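Local coordinates for protein leucyl-trna synthetase (Plasmodium falciparum, PDB 5FOC) that forms the editing domain of cytosolic leucyl-tRNA synthetase, the ligase joining leucine to its tRNA, and probably hydrolyses wrongly charged aminoacyl-tRNA, at residues Glu7-Lys12 and Gln361-Asn366; Ser259-Asp264 and Ser294-Glu299; His222-Glu227 and Ile240-Thr245. The protein carries 2 engineered substitutions. All coordinates share one frame; numbering follows the deposited sequence. Where two conformers were deposited one is given.

Overall arrangement
The three contacts illustrate how one editing domain is closed at several levels of its chain. Contact 1 joins strand 7-15, near the start, to helix 352-365, near the end, so contacts 3 and 2, which follow one another in that order, are both nested inside its loop. Contacts 1 and 3 reach the same mixed sheet on opposite sides of the chain's centre, centres about 22 Å apart. Contact 2 lies about 19 Å from contact 1 and 20 Å from contact 3, centre to centre, where the chain leaves strand 254-257 of that sheet for helix 263-274. Contacts 2 and 3 touch, D264 O lying 4.0 Å from M243 CE. The domain's two chain ends thus meet at one sheet.

Contact 1 of 3, residues Glu7-Lys12 and Gln361-Asn366; sequences EYTLIK and QNIIRN
I363 meets T9 and I11 where the last turns of helix 352-365 pack on strand 7-15, an alpha/beta packing in which the helix lies over a sheet. Strand and helix axes approach to 9.7 Å at an angle of 47°, and no hydrogen bond links the two segments; the closest contacts are mostly between methyl groups. T9 points from the strand toward the helix, and its CG2, anti to the backbone N, lies 4.2 Å from I363 CG2; the two side chains cross obliquely. That same I363 CG2 also approaches the strand backbone, 4.4 Å from L10 O. The other branch of I363 ends in CD1, which meets I11 CD1 at 4.5 Å. I364 adds a marginal contact: its chi2 of 48° folds CD1 back to within 4.4 Å of T9 CG2. A short turn then carries the chain into strand 369-373, which pairs with strand 7-15. Within the helix, NH1 and NH2 of R365 both donate to N362 OD1, at 2.7 Å in the carbonyl plane and at 2.8 Å from above it.

Contact 2 of 3, residues Ser259-Asp264 and Ser294-Glu299; sequences SSDSTD and SESCIE
D261 reaches across to S296 and C297 with both carboxylate oxygens, joining the loop ahead of helix 263-274 to the one that runs into strand 298-299. Each oxygen uses its syn lone pair. OD2 of D261 accepts from the backbone N of C297 at 2.9 Å in a fairly straight bond (N-H...O angle 161°), while OD1 of D261 takes the hydroxyl proton of S296 OG at 2.7 Å. A water gives a further proton to D261 OD1 and its second one to I298 O, both at 2.7 Å, and so carries the link one residue further. The backbone O of D261 is satisfied separately, by Q336 NE2.

Serines make the other half of the contact. S294 OG accepts from the backbone N of S260 at 3.2 Å and also bonds G135 O. The hydroxyl of S260 stands between its own N and carbonyl carbon (chi1 51°), which brings OG to 2.7 Å from S294 OG, with E295 O a weak alternative at 3.5 Å. S260 CB lies 3.7 Å from S296 CB, where the two backbones come nearest. S296 OG, besides giving its proton to D261, is bonded to N306 N; S259 OG, which rests against S294 CB, has N137 ND2 as its partner.

The carboxylate of D261 and the hydroxyls of S259, S294 and S296 thus all have hydrogen-bond partners at this buried join. Bonds on both oxygens would resist rotation of the D261 carboxylate, and the chemistry implies two loops kept in a set relation mainly by directional polar bonds.

Contact 3 of 3, residues His222-Glu227 and Ile240-Thr245; sequences HFVGLE and ILPMTT
I240 fits against the bend formed by F223, V224, G225 and L226, a type II beta turn closed by the bond from L226 N to F223 O. Two backbone hydrogen bonds fasten the turn to strand 238-242. G225 N gives to I240 O at 2.8 Å, in the carbonyl plane and on a lone pair; I240 N gives to L226 O, also at 2.8 Å and nearly in line with the carbonyl. I240 thus uses both its N-H and its C=O on the turn. G225, at the third position, has a positive phi (100°), where any side chain would collide with the carbonyl oxygen of V224.

A weaker polar contact backs these bonds: V224 CA approaches I240 O at 3.5 Å as a CA-H...O contact. The carbonyl oxygen of F223 is also approached closely, by I240 CB at 3.4 Å.

The apolar part is carried chiefly by I240, whose side chain points at the turn. Its CD1 touches both F223 CB (4.0 Å) and L226 CB (3.9 Å). Further along, V224 CG1, anti to its backbone N (chi1 173°), meets P242 CD at 3.8 Å, and the two side chains cross at about a right angle.

The turn leads into strand 227-229, which pairs antiparallel with strand 238-242. F223 and L226 reach I24 of helix 18-35, and the F223 ring also makes an edge-to-face contact with F123. L241 points away from the turn and packs on L269 and I272 of helix 263-274, while strand 138-141 runs parallel alongside strand 238-242.

Contact 1 of 3, residues Glu7-Lys12 and Gln361-Asn366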
ATOM      1  N   GLU A   7      13.201   8.914   4.676  1.00 31.31           N
ATOM      2  CA  GLU A   7      12.339   8.273   5.646  1.00 27.98           C
ATOM      3  C   GLU A   7      10.925   8.244   5.011  1.00 28.92           C
ATOM      4  O   GLU A   7      10.469   9.237   4.450  1.00 33.18           O
ATOM      5  CB  GLU A   7      12.332   9.016   6.976  1.00 31.93           C
ATOM      6  CG  GLU A   7      11.381   8.409   7.986  1.00 32.53           C
ATOM      7  CD  GLU A   7      11.536   8.962   9.380  1.00 32.89           C
ATOM      8  OE1 GLU A   7      12.481   8.540  10.072  1.00 48.25           O
ATOM      9  OE2 GLU A   7      10.706   9.825   9.797  1.00 37.42           O
ATOM     10  N   TYR A   8      10.301   7.076   5.053  1.00 23.98           N
ATOM     11  CA  TYR A   8       8.923   6.877   4.573  1.00 21.40           C
ATOM     12  C   TYR A   8       8.070   6.552   5.775  1.00 22.52           C
ATOM     13  O   TYR A   8       8.568   5.999   6.772  1.00 26.39           O
ATOM     14  CB  TYR A   8       8.862   5.720   3.576  1.00 24.93           C
ATOM     15  CG  TYR A   8       9.660   5.944   2.315  1.00 22.41           C
ATOM     16  CD1 TYR A   8      11.055   5.691   2.300  1.00 26.57           C
ATOM     17  CD2 TYR A   8       9.107   6.538   1.204  1.00 23.35           C
ATOM     18  CE1 TYR A   8      11.790   5.927   1.152  1.00 27.76           C
ATOM     19  CE2 TYR A   8       9.819   6.764   0.045  1.00 22.61           C
ATOM     20  CZ  TYR A   8      11.197   6.490   0.054  1.00 26.68           C
ATOM     21  OH  TYR A   8      11.860   6.721  -1.104  1.00 30.74           O
ATOM     22  N   THR A   9       6.752   6.806   5.655  1.00 22.22           N
ATOM     23  CA  THR A   9       5.803   6.332   6.646  1.00 20.93           C
ATOM     24  C   THR A   9       5.046   5.197   5.956  1.00 19.40           C
ATOM     25  O   THR A   9       4.596   5.364   4.848  1.00 22.19           O
ATOM     26  CB  THR A   9       4.830   7.411   7.116  1.00 20.97           C
ATOM     27  OG1 THR A   9       5.544   8.517   7.636  1.00 23.76           O
ATOM     28  CG2 THR A   9       3.937   6.861   8.223  1.00 24.23           C
ATOM     29  N   LEU A  10       5.144   4.028   6.531  1.00 20.88           N
ATOM     30  CA  LEU A  10       4.335   2.883   6.089  1.00 19.40           C
ATOM     31  C   LEU A  10       3.027   2.859   6.867  1.00 22.71           C
ATOM     32  O   LEU A  10       3.004   2.967   8.080  1.00 26.76           O
ATOM     33  CB  LEU A  10       5.078   1.557   6.272  1.00 21.46           C
ATOM     34  CG  LEU A  10       6.506   1.478   5.728  1.00 21.79           C
ATOM     35  CD1 LEU A  10       7.029   0.065   5.897  1.00 21.22           C
ATOM     36  CD2 LEU A  10       6.586   1.965   4.300  1.00 23.40           C
ATOM     37  N   ILE A  11       1.933   2.744   6.120  1.00 19.81           N
ATOM     38  CA  ILE A  11       0.584   2.689   6.693  1.00 20.78           C
ATOM     39  C   ILE A  11       0.077   1.272   6.492  1.00 17.85           C
ATOM     40  O   ILE A  11       0.242   0.700   5.428  1.00 20.57           O
ATOM     41  CB  ILE A  11      -0.314   3.740   6.021  1.00 20.82           C
ATOM     42  CG1 ILE A  11       0.251   5.166   6.312  1.00 25.69           C
ATOM     43  CG2 ILE A  11      -1.761   3.643   6.506  1.00 22.67           C
ATOM     44  CD1 ILE A  11      -0.463   6.293   5.613  1.00 29.11           C
ATOM     45  N   LYS A  12      -0.543   0.742   7.568  1.00 19.21           N
ATOM     46  CA  LYS A  12      -1.185  -0.584   7.505  1.00 18.17           C
ATOM     47  C   LYS A  12      -2.468  -0.499   6.704  1.00 17.20           C
ATOM     48  O   LYS A  12      -3.365   0.202   7.090  1.00 20.47           O
ATOM     49  CB  LYS A  12      -1.444  -1.119   8.884  1.00 18.19           C
ATOM     50  CG  LYS A  12      -0.170  -1.536   9.607  1.00 19.82           C
ATOM     51  CD  LYS A  12      -0.405  -1.831  11.049  1.00 19.56           C
ATOM     52  CE  LYS A  12       0.817  -2.241  11.830  1.00 23.18           C
ATOM     53  NZ  LYS A  12       0.443  -2.396  13.242  1.00 26.58           N
ATOM     54  N   GLN A 361       4.135  10.788  14.197  1.00 27.05           N
ATOM     55  CA  GLN A 361       4.047  10.414  15.612  1.00 28.93           C
ATOM     56  C   GLN A 361       2.764   9.619  15.936  1.00 27.57           C
ATOM     57  O   GLN A 361       2.843   8.580  16.588  1.00 31.73           O
ATOM     58  CB  GLN A 361       4.153  11.654  16.539  1.00 28.15           C
ATOM     59  CG  GLN A 361       5.550  12.307  16.532  1.00 35.28           C
ATOM     60  CD  GLN A 361       5.625  13.609  17.318  1.00 46.27           C
ATOM     61  OE1 GLN A 361       4.686  13.991  18.016  1.00 52.01           O
ATOM     62  NE2 GLN A 361       6.767  14.297  17.214  1.00 54.08           N
ATOM     63  N   ASN A 362       1.606  10.091  15.453  1.00 26.77           N
ATOM     64  CA  ASN A 362       0.321   9.532  15.845  1.00 26.91           C
ATOM     65  C   ASN A 362       0.162   8.188  15.196  1.00 24.91           C
ATOM     66  O   ASN A 362      -0.292   7.226  15.842  1.00 28.97           O
ATOM     67  CB  ASN A 362      -0.838  10.467  15.462  1.00 30.31           C
ATOM     68  CG  ASN A 362      -0.867  11.753  16.294  1.00 37.65           C
ATOM     69  OD1 ASN A 362      -0.456  11.776  17.469  1.00 45.46           O
ATOM     70  ND2 ASN A 362      -1.372  12.832  15.694  1.00 39.16           N
ATOM     71  N   ILE A 363       0.549   8.110  13.924  1.00 24.02           N
ATOM     72  CA  ILE A 363       0.436   6.845  13.189  1.00 27.20           C
ATOM     73  C   ILE A 363       1.248   5.752  13.866  1.00 24.59           C
ATOM     74  O   ILE A 363       0.732   4.640  14.065  1.00 27.18           O
ATOM     75  CB  ILE A 363       0.848   6.996  11.725  1.00 26.33           C
ATOM     76  CG1 ILE A 363      -0.200   7.841  11.001  1.00 25.10           C
ATOM     77  CG2 ILE A 363       1.111   5.630  11.063  1.00 24.19           C
ATOM     78  CD1 ILE A 363       0.159   8.259   9.595  1.00 26.45           C
ATOM     79  N   ILE A 364       2.493   6.069  14.245  1.00 26.29           N
ATOM     80  CA  ILE A 364       3.374   5.107  14.910  1.00 23.77           C
ATOM     81  C   ILE A 364       2.840   4.746  16.300  1.00 26.56           C
ATOM     82  O   ILE A 364       2.737   3.559  16.645  1.00 28.88           O
ATOM     83  CB  ILE A 364       4.836   5.615  14.955  1.00 26.81           C
ATOM     84  CG1 ILE A 364       5.558   5.289  13.646  1.00 36.74           C
ATOM     85  CG2 ILE A 364       5.634   4.949  16.082  1.00 35.72           C
ATOM     86  CD1 ILE A 364       4.855   5.635  12.353  1.00 38.92           C
ATOM     87  N   ARG A 365       2.440   5.762  17.060  1.00 28.00           N
ATOM     88  CA  ARG A 365       1.980   5.564  18.429  1.00 30.22           C
ATOM     89  C   ARG A 365       0.716   4.696  18.485  1.00 26.87           C
ATOM     90  O   ARG A 365       0.598   3.875  19.364  1.00 32.87           O
ATOM     91  CB  ARG A 365       1.729   6.912  19.122  1.00 35.33           C
ATOM     92  CG  ARG A 365       1.502   6.787  20.618  1.00 43.10           C
ATOM     93  CD  ARG A 365       1.141   8.118  21.259  1.00 51.33           C
ATOM     94  NE  ARG A 365      -0.113   8.646  20.710  1.00 60.53           N
ATOM     95  CZ  ARG A 365      -0.238   9.675  19.861  1.00 63.81           C
ATOM     96  NH1 ARG A 365       0.818  10.375  19.420  1.00 62.17           N
ATOM     97  NH2 ARG A 365      -1.459  10.020  19.447  1.00 68.49           N
ATOM     98  N   ASN A 366      -0.182   4.876  17.510  1.00 26.98           N
ATOM     99  CA  ASN A 366      -1.440   4.113  17.407  1.00 27.53           C
ATOM    100  C   ASN A 366      -1.261   2.744  16.770  1.00 25.93           C
ATOM    101  O   ASN A 366      -2.240   2.037  16.591  1.00 30.90           O
ATOM    102  CB  ASN A 366      -2.487   4.908  16.600  1.00 32.48           C
ATOM    103  CG  ASN A 366      -3.000   6.146  17.329  1.00 35.67           C
ATOM    104  OD1 ASN A 366      -2.903   6.255  18.538  1.00 39.14           O
ATOM    105  ND2 ASN A 366      -3.598   7.069  16.577  1.00 36.51           N
TER

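Contact 2 of 3, residues Ser259-Asp264 and Ser294-Glu299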
ATOM      1  N   SER A 259      -6.210  11.314  -4.173  1.00 19.40           N
ATOM      2  CA  SER A 259      -6.339  12.029  -5.433  1.00 20.21           C
ATOM      3  C   SER A 259      -6.588  13.527  -5.296  1.00 19.80           C
ATOM      4  O   SER A 259      -6.261  14.298  -6.209  1.00 26.35           O
ATOM      5  CB  SER A 259      -7.338  11.379  -6.370  1.00 17.87           C
ATOM      6  OG  SER A 259      -8.597  11.327  -5.722  1.00 20.84           O
ATOM      7  N   SER A 260      -7.078  13.952  -4.144  1.00 19.62           N
ATOM      8  CA  SER A 260      -7.274  15.368  -3.878  1.00 21.22           C
ATOM      9  C   SER A 260      -5.971  16.119  -3.738  1.00 21.75           C
ATOM     10  O   SER A 260      -5.935  17.252  -4.123  1.00 26.58           O
ATOM     11  CB  SER A 260      -8.083  15.586  -2.593  1.00 26.02           C
ATOM     12  OG  SER A 260      -7.549  14.878  -1.506  1.00 24.37           O
ATOM     13  N   ASP A 261      -4.989  15.466  -3.128  1.00 19.16           N
ATOM     14  CA  ASP A 261      -3.782  16.167  -2.643  1.00 19.59           C
ATOM     15  C   ASP A 261      -2.509  15.809  -3.353  1.00 20.49           C
ATOM     16  O   ASP A 261      -1.414  16.399  -3.012  1.00 23.75           O
ATOM     17  CB  ASP A 261      -3.627  15.855  -1.188  1.00 24.11           C
ATOM     18  CG  ASP A 261      -4.780  16.418  -0.341  1.00 22.03           C
ATOM     19  OD1 ASP A 261      -5.367  17.461  -0.717  1.00 23.24           O
ATOM     20  OD2 ASP A 261      -5.017  15.847   0.741  1.00 25.10           O
ATOM     21  N   SER A 262      -2.584  14.943  -4.346  1.00 20.27           N
ATOM     22  CA  SER A 262      -1.424  14.498  -5.110  0.50 21.52           C
ATOM     23  C   SER A 262      -1.752  14.506  -6.584  1.00 20.05           C
ATOM     24  O   SER A 262      -2.742  13.907  -7.006  1.00 24.26           O
ATOM     25  CB  SER A 262      -0.980  13.115  -4.691  0.50 23.75           C
ATOM     26  OG  SER A 262      -0.230  12.476  -5.706  0.50 23.63           O
ATOM     27  N   THR A 263      -0.944  15.203  -7.383  1.00 22.22           N
ATOM     28  CA  THR A 263      -1.185  15.302  -8.814  1.00 22.35           C
ATOM     29  C   THR A 263      -0.965  13.972  -9.527  1.00 19.49           C
ATOM     30  O   THR A 263      -1.699  13.670 -10.472  1.00 22.84           O
ATOM     31  CB  THR A 263      -0.361  16.422  -9.453  1.00 23.50           C
ATOM     32  OG1 THR A 263      -0.746  17.655  -8.850  1.00 28.11           O
ATOM     33  CG2 THR A 263      -0.606  16.506 -10.929  1.00 26.09           C
ATOM     34  N   ASP A 264      -0.008  13.165  -9.090  1.00 20.61           N
ATOM     35  CA  ASP A 264       0.211  11.888  -9.748  1.00 21.00           C
ATOM     36  C   ASP A 264      -0.976  10.960  -9.463  1.00 20.16           C
ATOM     37  O   ASP A 264      -1.479  10.305 -10.394  1.00 23.69           O
ATOM     38  CB  ASP A 264       1.538  11.192  -9.414  1.00 26.38           C
ATOM     39  CG  ASP A 264       1.831  11.101  -7.968  1.00 27.09           C
ATOM     40  OD1 ASP A 264       1.357  11.929  -7.154  1.00 34.63           O
ATOM     41  OD2 ASP A 264       2.604  10.188  -7.630  1.00 36.92           O
ATOM     42  N   SER A 294     -11.969  11.629  -2.627  1.00 21.51           N
ATOM     43  CA  SER A 294     -10.836  11.864  -1.727  1.00 19.56           C
ATOM     44  C   SER A 294     -11.009  13.200  -1.022  1.00 21.36           C
ATOM     45  O   SER A 294     -11.053  14.214  -1.683  1.00 23.90           O
ATOM     46  CB  SER A 294      -9.622  11.910  -2.591  1.00 18.72           C
ATOM     47  OG  SER A 294      -8.475  12.306  -1.791  1.00 20.67           O
ATOM     48  N   GLU A 295     -11.168  13.190   0.300  1.00 21.15           N
ATOM     49  CA  GLU A 295     -11.385  14.396   1.051  1.00 21.52           C
ATOM     50  C   GLU A 295     -10.014  15.118   1.110  1.00 24.18           C
ATOM     51  O   GLU A 295      -9.088  14.543   1.596  1.00 22.32           O
ATOM     52  CB  GLU A 295     -11.842  14.094   2.462  1.00 25.05           C
ATOM     53  CG  GLU A 295     -12.221  15.316   3.269  1.00 30.05           C
ATOM     54  CD  GLU A 295     -13.547  15.912   2.863  1.00 31.88           C
ATOM     55  OE1 GLU A 295     -14.527  15.135   2.631  1.00 37.29           O
ATOM     56  OE2 GLU A 295     -13.592  17.163   2.766  1.00 40.57           O
ATOM     57  N   SER A 296      -9.963  16.326   0.588  1.00 24.06           N
ATOM     58  CA  SER A 296      -8.691  17.106   0.555  1.00 21.81           C
ATOM     59  C   SER A 296      -8.292  17.476   1.977  1.00 22.45           C
ATOM     60  O   SER A 296      -9.109  17.967   2.788  1.00 24.17           O
ATOM     61  CB  SER A 296      -8.871  18.348  -0.293  1.00 20.73           C
ATOM     62  OG  SER A 296      -7.610  19.001  -0.476  1.00 24.50           O
ATOM     63  N   CYS A 297      -7.029  17.195   2.293  1.00 21.19           N
ATOM     64  CA  CYS A 297      -6.456  17.422   3.623  1.00 19.19           C
ATOM     65  C   CYS A 297      -5.623  18.715   3.727  1.00 18.65           C
ATOM     66  O   CYS A 297      -5.363  19.132   4.834  1.00 22.27           O
ATOM     67  CB  CYS A 297      -5.568  16.231   4.047  1.00 19.84           C
ATOM     68  SG  CYS A 297      -6.550  14.702   4.163  1.00 22.92           S
ATOM     69  N   ILE A 298      -5.356  19.329   2.583  1.00 21.27           N
ATOM     70  CA  ILE A 298      -4.349  20.426   2.517  1.00 21.12           C
ATOM     71  C   ILE A 298      -4.867  21.536   1.611  1.00 22.20           C
ATOM     72  O   ILE A 298      -5.189  21.292   0.447  1.00 25.19           O
ATOM     73  CB  ILE A 298      -2.965  19.962   1.991  1.00 20.81           C
ATOM     74  CG1 ILE A 298      -2.344  18.902   2.902  1.00 22.33           C
ATOM     75  CG2 ILE A 298      -1.967  21.159   1.963  1.00 21.77           C
ATOM     76  CD1 ILE A 298      -1.144  18.184   2.337  1.00 25.70           C
ATOM     77  N   GLU A 299      -4.858  22.764   2.129  1.00 21.82           N
ATOM     78  CA  GLU A 299      -5.169  23.928   1.323  1.00 22.79           C
ATOM     79  C   GLU A 299      -3.903  24.796   1.163  1.00 23.86           C
ATOM     80  O   GLU A 299      -3.070  24.887   2.066  1.00 26.26           O
ATOM     81  CB  GLU A 299      -6.304  24.749   1.895  1.00 29.83           C
ATOM     82  CG  GLU A 299      -6.088  25.385   3.247  1.00 33.38           C
ATOM     83  CD  GLU A 299      -7.166  26.395   3.579  1.00 41.28           C
ATOM     84  OE1 GLU A 299      -8.150  26.506   2.813  1.00 52.21           O
ATOM     85  OE2 GLU A 299      -7.045  27.066   4.619  1.00 50.59           O
TER
HETATM   86  O   HOH W   1      -4.688  19.849  -1.719  1.00 25.38           O

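Contact 3 of 3, residues His222-Glu227 and Ile240-Thr245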
ATOM      1  N   HIS A 222      -3.234  -9.419  -9.821  1.00 23.20           N
ATOM      2  CA  HIS A 222      -4.169 -10.317  -9.153  1.00 20.68           C
ATOM      3  C   HIS A 222      -4.855  -9.729  -7.952  1.00 21.81           C
ATOM      4  O   HIS A 222      -5.935 -10.221  -7.511  1.00 25.92           O
ATOM      5  CB  HIS A 222      -3.504 -11.609  -8.787  1.00 23.90           C
ATOM      6  CG  HIS A 222      -3.024 -12.356  -9.969  1.00 25.39           C
ATOM      7  ND1 HIS A 222      -3.861 -12.742 -10.988  1.00 25.95           N
ATOM      8  CD2 HIS A 222      -1.778 -12.736 -10.343  1.00 28.23           C
ATOM      9  CE1 HIS A 222      -3.173 -13.384 -11.905  1.00 28.03           C
ATOM     10  NE2 HIS A 222      -1.898 -13.360 -11.554  1.00 32.00           N
ATOM     11  N   PHE A 223      -4.314  -8.654  -7.425  1.00 21.42           N
ATOM     12  CA  PHE A 223      -4.903  -7.938  -6.301  1.00 21.19           C
ATOM     13  C   PHE A 223      -5.789  -6.766  -6.685  1.00 20.00           C
ATOM     14  O   PHE A 223      -6.462  -6.189  -5.807  1.00 21.17           O
ATOM     15  CB  PHE A 223      -3.829  -7.433  -5.371  1.00 18.46           C
ATOM     16  CG  PHE A 223      -2.951  -8.501  -4.779  1.00 19.44           C
ATOM     17  CD1 PHE A 223      -3.473  -9.558  -4.034  1.00 25.12           C
ATOM     18  CD2 PHE A 223      -1.565  -8.417  -4.893  1.00 21.38           C
ATOM     19  CE1 PHE A 223      -2.629 -10.495  -3.453  1.00 24.30           C
ATOM     20  CE2 PHE A 223      -0.733  -9.362  -4.328  1.00 26.50           C
ATOM     21  CZ  PHE A 223      -1.244 -10.385  -3.600  1.00 25.33           C
ATOM     22  N   VAL A 224      -5.760  -6.396  -7.972  1.00 20.36           N
ATOM     23  CA  VAL A 224      -6.531  -5.263  -8.449  1.00 20.17           C
ATOM     24  C   VAL A 224      -8.008  -5.550  -8.225  1.00 20.32           C
ATOM     25  O   VAL A 224      -8.511  -6.604  -8.565  1.00 25.73           O
ATOM     26  CB  VAL A 224      -6.198  -4.897  -9.911  1.00 20.23           C
ATOM     27  CG1 VAL A 224      -7.120  -3.826 -10.462  1.00 23.02           C
ATOM     28  CG2 VAL A 224      -4.757  -4.359  -9.940  1.00 18.84           C
ATOM     29  N   GLY A 225      -8.661  -4.601  -7.573  1.00 21.13           N
ATOM     30  CA  GLY A 225     -10.119  -4.718  -7.248  1.00 20.79           C
ATOM     31  C   GLY A 225     -10.419  -5.154  -5.814  1.00 21.06           C
ATOM     32  O   GLY A 225     -11.544  -4.993  -5.325  1.00 25.14           O
ATOM     33  N   LEU A 226      -9.446  -5.747  -5.107  1.00 22.08           N
ATOM     34  CA  LEU A 226      -9.601  -6.034  -3.700  1.00 21.43           C
ATOM     35  C   LEU A 226      -9.934  -4.779  -2.929  1.00 22.60           C
ATOM     36  O   LEU A 226      -9.390  -3.691  -3.186  1.00 22.46           O
ATOM     37  CB  LEU A 226      -8.349  -6.621  -3.056  1.00 22.47           C
ATOM     38  CG  LEU A 226      -7.984  -8.075  -3.182  1.00 27.13           C
ATOM     39  CD1 LEU A 226      -6.735  -8.368  -2.349  1.00 30.15           C
ATOM     40  CD2 LEU A 226      -9.117  -8.919  -2.648  1.00 28.92           C
ATOM     41  N   GLU A 227     -10.782  -4.937  -1.934  1.00 22.20           N
ATOM     42  CA  GLU A 227     -11.175  -3.822  -1.085  1.00 20.70           C
ATOM     43  C   GLU A 227     -10.216  -3.783   0.103  1.00 19.60           C
ATOM     44  O   GLU A 227      -9.951  -4.794   0.751  1.00 20.81           O
ATOM     45  CB  GLU A 227     -12.680  -4.024  -0.655  1.00 20.77           C
ATOM     46  CG  GLU A 227     -13.191  -2.813   0.112  1.00 21.78           C
ATOM     47  CD  GLU A 227     -14.601  -2.999   0.677  1.00 30.95           C
ATOM     48  OE1 GLU A 227     -14.954  -4.155   0.907  1.00 41.95           O
ATOM     49  OE2 GLU A 227     -15.284  -2.000   0.921  1.00 33.68           O
ATOM     50  N   ILE A 240      -8.060  -1.621  -4.601  1.00 19.20           N
ATOM     51  CA  ILE A 240      -6.702  -1.660  -5.201  1.00 18.76           C
ATOM     52  C   ILE A 240      -6.813  -1.336  -6.685  1.00 19.92           C
ATOM     53  O   ILE A 240      -7.519  -2.032  -7.436  1.00 21.42           O
ATOM     54  CB  ILE A 240      -5.975  -2.968  -4.968  1.00 18.49           C
ATOM     55  CG1 ILE A 240      -5.756  -3.153  -3.491  1.00 20.53           C
ATOM     56  CG2 ILE A 240      -4.614  -2.966  -5.685  1.00 18.03           C
ATOM     57  CD1 ILE A 240      -5.103  -4.429  -3.034  1.00 20.25           C
ATOM     58  N   LEU A 241      -6.039  -0.339  -7.155  1.00 20.02           N
ATOM     59  CA  LEU A 241      -5.996   0.054  -8.530  1.00 18.85           C
ATOM     60  C   LEU A 241      -4.574  -0.035  -9.102  1.00 20.07           C
ATOM     61  O   LEU A 241      -3.647   0.076  -8.327  1.00 21.03           O
ATOM     62  CB  LEU A 241      -6.479   1.483  -8.695  1.00 20.00           C
ATOM     63  CG  LEU A 241      -7.902   1.889  -8.310  1.00 18.49           C
ATOM     64  CD1 LEU A 241      -8.102   3.355  -8.620  1.00 23.23           C
ATOM     65  CD2 LEU A 241      -8.885   1.058  -9.099  1.00 21.24           C
ATOM     66  N   PRO A 242      -4.446  -0.246 -10.401  1.00 18.34           N
ATOM     67  CA  PRO A 242      -3.111  -0.379 -11.006  1.00 19.35           C
ATOM     68  C   PRO A 242      -2.448   0.957 -11.337  1.00 21.23           C
ATOM     69  O   PRO A 242      -3.049   1.823 -11.926  1.00 22.30           O
ATOM     70  CB  PRO A 242      -3.389  -1.168 -12.264  1.00 22.35           C
ATOM     71  CG  PRO A 242      -4.744  -0.694 -12.681  1.00 22.31           C
ATOM     72  CD  PRO A 242      -5.512  -0.532 -11.390  1.00 21.49           C
ATOM     73  N   MET A 243      -1.158   1.069 -10.953  1.00 20.02           N
ATOM     74  CA  MET A 243      -0.345   2.243 -11.285  1.00 21.10           C
ATOM     75  C   MET A 243       0.993   1.699 -11.757  1.00 21.36           C
ATOM     76  O   MET A 243       1.783   1.208 -10.954  1.00 23.58           O
ATOM     77  CB  MET A 243      -0.226   3.148 -10.085  1.00 19.83           C
ATOM     78  CG  MET A 243       0.684   4.378 -10.290  1.00 21.08           C
ATOM     79  SD  MET A 243       0.900   5.380  -8.792  1.00 26.19           S
ATOM     80  CE  MET A 243      -0.093   6.819  -9.114  1.00 30.36           C
ATOM     81  N   THR A 244       1.204   1.724 -13.082  1.00 23.28           N
ATOM     82  CA  THR A 244       2.411   1.125 -13.693  1.00 22.06           C
ATOM     83  C   THR A 244       3.669   1.916 -13.461  1.00 24.34           C
ATOM     84  O   THR A 244       4.739   1.400 -13.751  1.00 26.97           O
ATOM     85  CB  THR A 244       2.251   0.916 -15.207  1.00 24.40           C
ATOM     86  OG1 THR A 244       2.015   2.178 -15.873  1.00 27.72           O
ATOM     87  CG2 THR A 244       1.118  -0.049 -15.447  1.00 25.19           C
ATOM     88  N   THR A 245       3.545   3.143 -12.957  1.00 23.34           N
ATOM     89  CA  THR A 245       4.723   4.043 -12.751  1.00 21.82           C
ATOM     90  C   THR A 245       5.348   3.818 -11.384  1.00 22.63           C
ATOM     91  O   THR A 245       6.393   4.378 -11.096  1.00 27.54           O
ATOM     92  CB  THR A 245       4.297   5.511 -12.822  1.00 24.84           C
ATOM     93  OG1 THR A 245       3.126   5.687 -11.981  1.00 27.07           O
ATOM     94  CG2 THR A 245       3.964   5.884 -14.222  1.00 29.28           C
TER